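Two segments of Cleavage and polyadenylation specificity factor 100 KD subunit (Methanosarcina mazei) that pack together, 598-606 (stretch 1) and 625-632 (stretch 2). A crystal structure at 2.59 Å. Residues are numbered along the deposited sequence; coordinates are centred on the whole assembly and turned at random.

Stretch 1 (598-606) PRPERVFTE
Stretch 2 625-632: KIETRALT

Two neighbouring parallel β-strands of one chain pair through backbone hydrogen bonds, with a salt bridge and apolar contacts alongside. Strand 602-606 runs beside the strand of stretch 2 that ends at Ala630, with 19° between their directions; their axes come within 4.7 Å. The register pairs Val603 with Thr628 (CA to CA 4.6 Å), Phe604 with Arg629 (CA to CA 5.1 Å) and Thr605 with Ala630 (CA to CA 4.7 Å). Phi and psi are extended, near -125/150 from Val603 to Thr605.

Alternate residues of stretch 1 carry the bonds, as parallel pairing requires. Val603 N donates to Glu627 O at 3.1 Å, and Arg629 N donates to Val603 O at 3.2 Å. Thr605 N donates to Arg629 O at 3.3 Å. Leu631 N donates to Thr605 O at 3.2 Å, nearly straight at 175°, so the ladder continues past the second strand. A water donates to both Thr605 O (2.8 Å) and Leu631 O (2.9 Å). Phe604 CA also makes a CA-H...O contact with Arg629 O at 3.2 Å.

Arg602, Phe604, Glu627 and Arg629 share one face of the sheet. Arg602 NE forms a salt bridge with Glu627 OE2 at 3.0 Å, the carboxylate meeting the edge of the guanidinium. Glu627 is extended, chi1 and chi2 both t. Phe604 (chi1 m, chi2 -81°) places CE1 4.1 Å from Arg629 NH2, over one face of that guanidinium. Phe604 CD1 lies 3.4 Å from Leu631 CD2 (chi1 m, chi2 t).

Val603, Thr605, Thr628 and Ala630 occupy the other face. Thr605 (chi1 p) sets OG1 3.5 Å from Ala630 CB. Ile626 (chi1 m, chi2 t) points its CA-to-CB bond toward stretch 1. Ile626 CG2 packs 3.6 Å from Val603 CG1, and Ile626 CD1 lies 4.4 Å from Pro600 CG.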

# COMPACT_ATOMS: atom_id res chain seq x y z
N PRO B 598 23.89 -12.80 10.06
CA PRO B 598 23.08 -13.64 10.93
C PRO B 598 21.96 -14.33 10.16
O PRO B 598 21.79 -14.10 8.96
CB PRO B 598 22.46 -12.64 11.90
CG PRO B 598 23.22 -11.38 11.73
CD PRO B 598 23.82 -11.37 10.42
N ARG B 599 21.20 -15.19 10.84
CA ARG B 599 20.01 -15.80 10.26
C ARG B 599 18.87 -14.79 10.29
O ARG B 599 18.64 -14.16 11.32
CB ARG B 599 19.63 -17.00 11.09
CG ARG B 599 18.52 -17.90 10.57
CD ARG B 599 18.37 -19.04 11.63
NE ARG B 599 18.15 -20.40 11.12
CZ ARG B 599 18.87 -21.02 10.18
NH1 ARG B 599 19.87 -20.42 9.55
NH2 ARG B 599 18.56 -22.27 9.87
N PRO B 600 18.18 -14.60 9.18
CA PRO B 600 17.07 -13.66 9.17
C PRO B 600 15.82 -14.25 9.81
O PRO B 600 15.69 -15.46 9.89
CB PRO B 600 16.83 -13.45 7.68
CG PRO B 600 17.23 -14.71 7.08
CD PRO B 600 18.39 -15.19 7.85
N GLU B 601 14.92 -13.38 10.22
CA GLU B 601 13.70 -13.79 10.88
C GLU B 601 12.57 -13.95 9.86
O GLU B 601 11.65 -14.72 10.11
CB GLU B 601 13.29 -12.74 11.94
CG GLU B 601 14.37 -12.39 12.96
CD GLU B 601 13.96 -11.26 13.96
OE1 GLU B 601 12.98 -10.47 13.68
OE2 GLU B 601 14.63 -11.17 15.03
N ARG B 602 12.61 -13.22 8.75
CA ARG B 602 11.67 -13.49 7.66
C ARG B 602 12.36 -13.53 6.30
O ARG B 602 13.34 -12.86 6.09
CB ARG B 602 10.54 -12.48 7.57
CG ARG B 602 10.10 -11.83 8.82
CD ARG B 602 8.94 -12.49 9.53
NE ARG B 602 7.63 -11.99 9.07
CZ ARG B 602 7.20 -10.71 9.14
NH1 ARG B 602 7.97 -9.72 9.64
NH2 ARG B 602 5.96 -10.43 8.67
N VAL B 603 11.87 -14.35 5.39
CA VAL B 603 12.22 -14.17 4.01
C VAL B 603 11.01 -14.11 3.09
O VAL B 603 9.98 -14.70 3.37
CB VAL B 603 13.34 -15.08 3.49
CG1 VAL B 603 13.99 -15.95 4.61
CG2 VAL B 603 12.92 -15.79 2.31
N PHE B 604 11.11 -13.32 2.04
CA PHE B 604 10.07 -13.14 1.09
C PHE B 604 10.63 -13.48 -0.26
O PHE B 604 11.83 -13.31 -0.48
CB PHE B 604 9.60 -11.70 1.10
CG PHE B 604 8.89 -11.34 2.33
CD1 PHE B 604 7.55 -11.66 2.49
CD2 PHE B 604 9.54 -10.75 3.39
CE1 PHE B 604 6.89 -11.33 3.66
CE2 PHE B 604 8.89 -10.45 4.52
CZ PHE B 604 7.56 -10.73 4.65
N THR B 605 9.81 -13.97 -1.17
CA THR B 605 10.35 -14.38 -2.46
C THR B 605 9.67 -13.64 -3.62
O THR B 605 8.58 -13.22 -3.53
CB THR B 605 10.26 -15.90 -2.61
OG1 THR B 605 8.89 -16.29 -2.53
CG2 THR B 605 11.05 -16.58 -1.54
N GLU B 606 10.38 -13.50 -4.71
CA GLU B 606 9.98 -12.73 -5.85
C GLU B 606 10.81 -13.16 -7.06
O GLU B 606 11.64 -14.04 -6.94
CB GLU B 606 10.12 -11.22 -5.59
CG GLU B 606 11.42 -10.78 -4.96
CD GLU B 606 12.50 -10.23 -5.93
OE1 GLU B 606 12.20 -9.63 -7.00
OE2 GLU B 606 13.71 -10.37 -5.57
N LYS B 625 13.09 -23.59 8.94
CA LYS B 625 12.26 -23.04 10.00
C LYS B 625 12.24 -21.52 10.03
O LYS B 625 11.89 -20.93 11.03
CB LYS B 625 12.65 -23.62 11.38
CG LYS B 625 12.12 -25.03 11.64
N ILE B 626 12.56 -20.86 8.93
CA ILE B 626 12.44 -19.40 8.88
C ILE B 626 11.07 -19.04 8.27
O ILE B 626 10.71 -19.51 7.23
CB ILE B 626 13.54 -18.80 7.98
CG1 ILE B 626 14.91 -19.13 8.51
CG2 ILE B 626 13.40 -17.31 7.85
CD1 ILE B 626 15.97 -18.88 7.46
N GLU B 627 10.30 -18.19 8.91
CA GLU B 627 9.01 -17.80 8.32
C GLU B 627 9.17 -17.13 6.96
O GLU B 627 9.76 -16.03 6.84
CB GLU B 627 8.29 -16.85 9.24
CG GLU B 627 6.89 -16.53 8.79
CD GLU B 627 6.18 -15.62 9.78
OE1 GLU B 627 5.87 -16.08 10.92
OE2 GLU B 627 5.96 -14.43 9.43
N THR B 628 8.65 -17.76 5.91
CA THR B 628 8.80 -17.17 4.58
C THR B 628 7.58 -17.35 3.68
O THR B 628 6.87 -18.34 3.77
CB THR B 628 10.10 -17.64 3.87
OG1 THR B 628 9.78 -18.42 2.73
CG2 THR B 628 11.03 -18.41 4.82
N ARG B 629 7.36 -16.39 2.80
CA ARG B 629 6.16 -16.29 2.00
C ARG B 629 6.39 -15.50 0.70
O ARG B 629 7.16 -14.53 0.69
CB ARG B 629 5.11 -15.58 2.82
CG ARG B 629 3.94 -15.06 2.01
CD ARG B 629 2.65 -14.85 2.87
NE ARG B 629 2.75 -13.73 3.83
CZ ARG B 629 2.75 -12.43 3.49
NH1 ARG B 629 2.66 -12.04 2.21
NH2 ARG B 629 2.83 -11.52 4.46
N ALA B 630 5.69 -15.89 -0.38
CA ALA B 630 5.82 -15.24 -1.68
C ALA B 630 5.05 -13.94 -1.72
O ALA B 630 3.90 -13.87 -1.27
CB ALA B 630 5.36 -16.13 -2.78
N LEU B 631 5.69 -12.90 -2.27
CA LEU B 631 5.02 -11.60 -2.38
C LEU B 631 4.02 -11.60 -3.54
O LEU B 631 4.07 -12.45 -4.42
CB LEU B 631 6.05 -10.49 -2.55
CG LEU B 631 7.04 -10.25 -1.41
CD1 LEU B 631 8.03 -9.14 -1.78
CD2 LEU B 631 6.29 -9.90 -0.14
N THR B 632 3.06 -10.68 -3.48
CA THR B 632 2.06 -10.49 -4.52
C THR B 632 2.13 -9.05 -4.97
O THR B 632 2.28 -8.17 -4.15
CB THR B 632 0.63 -10.84 -4.01
OG1 THR B 632 0.52 -12.25 -3.86
CG2 THR B 632 -0.47 -10.39 -4.95
O HOH W 1 6.61 -13.54 -5.45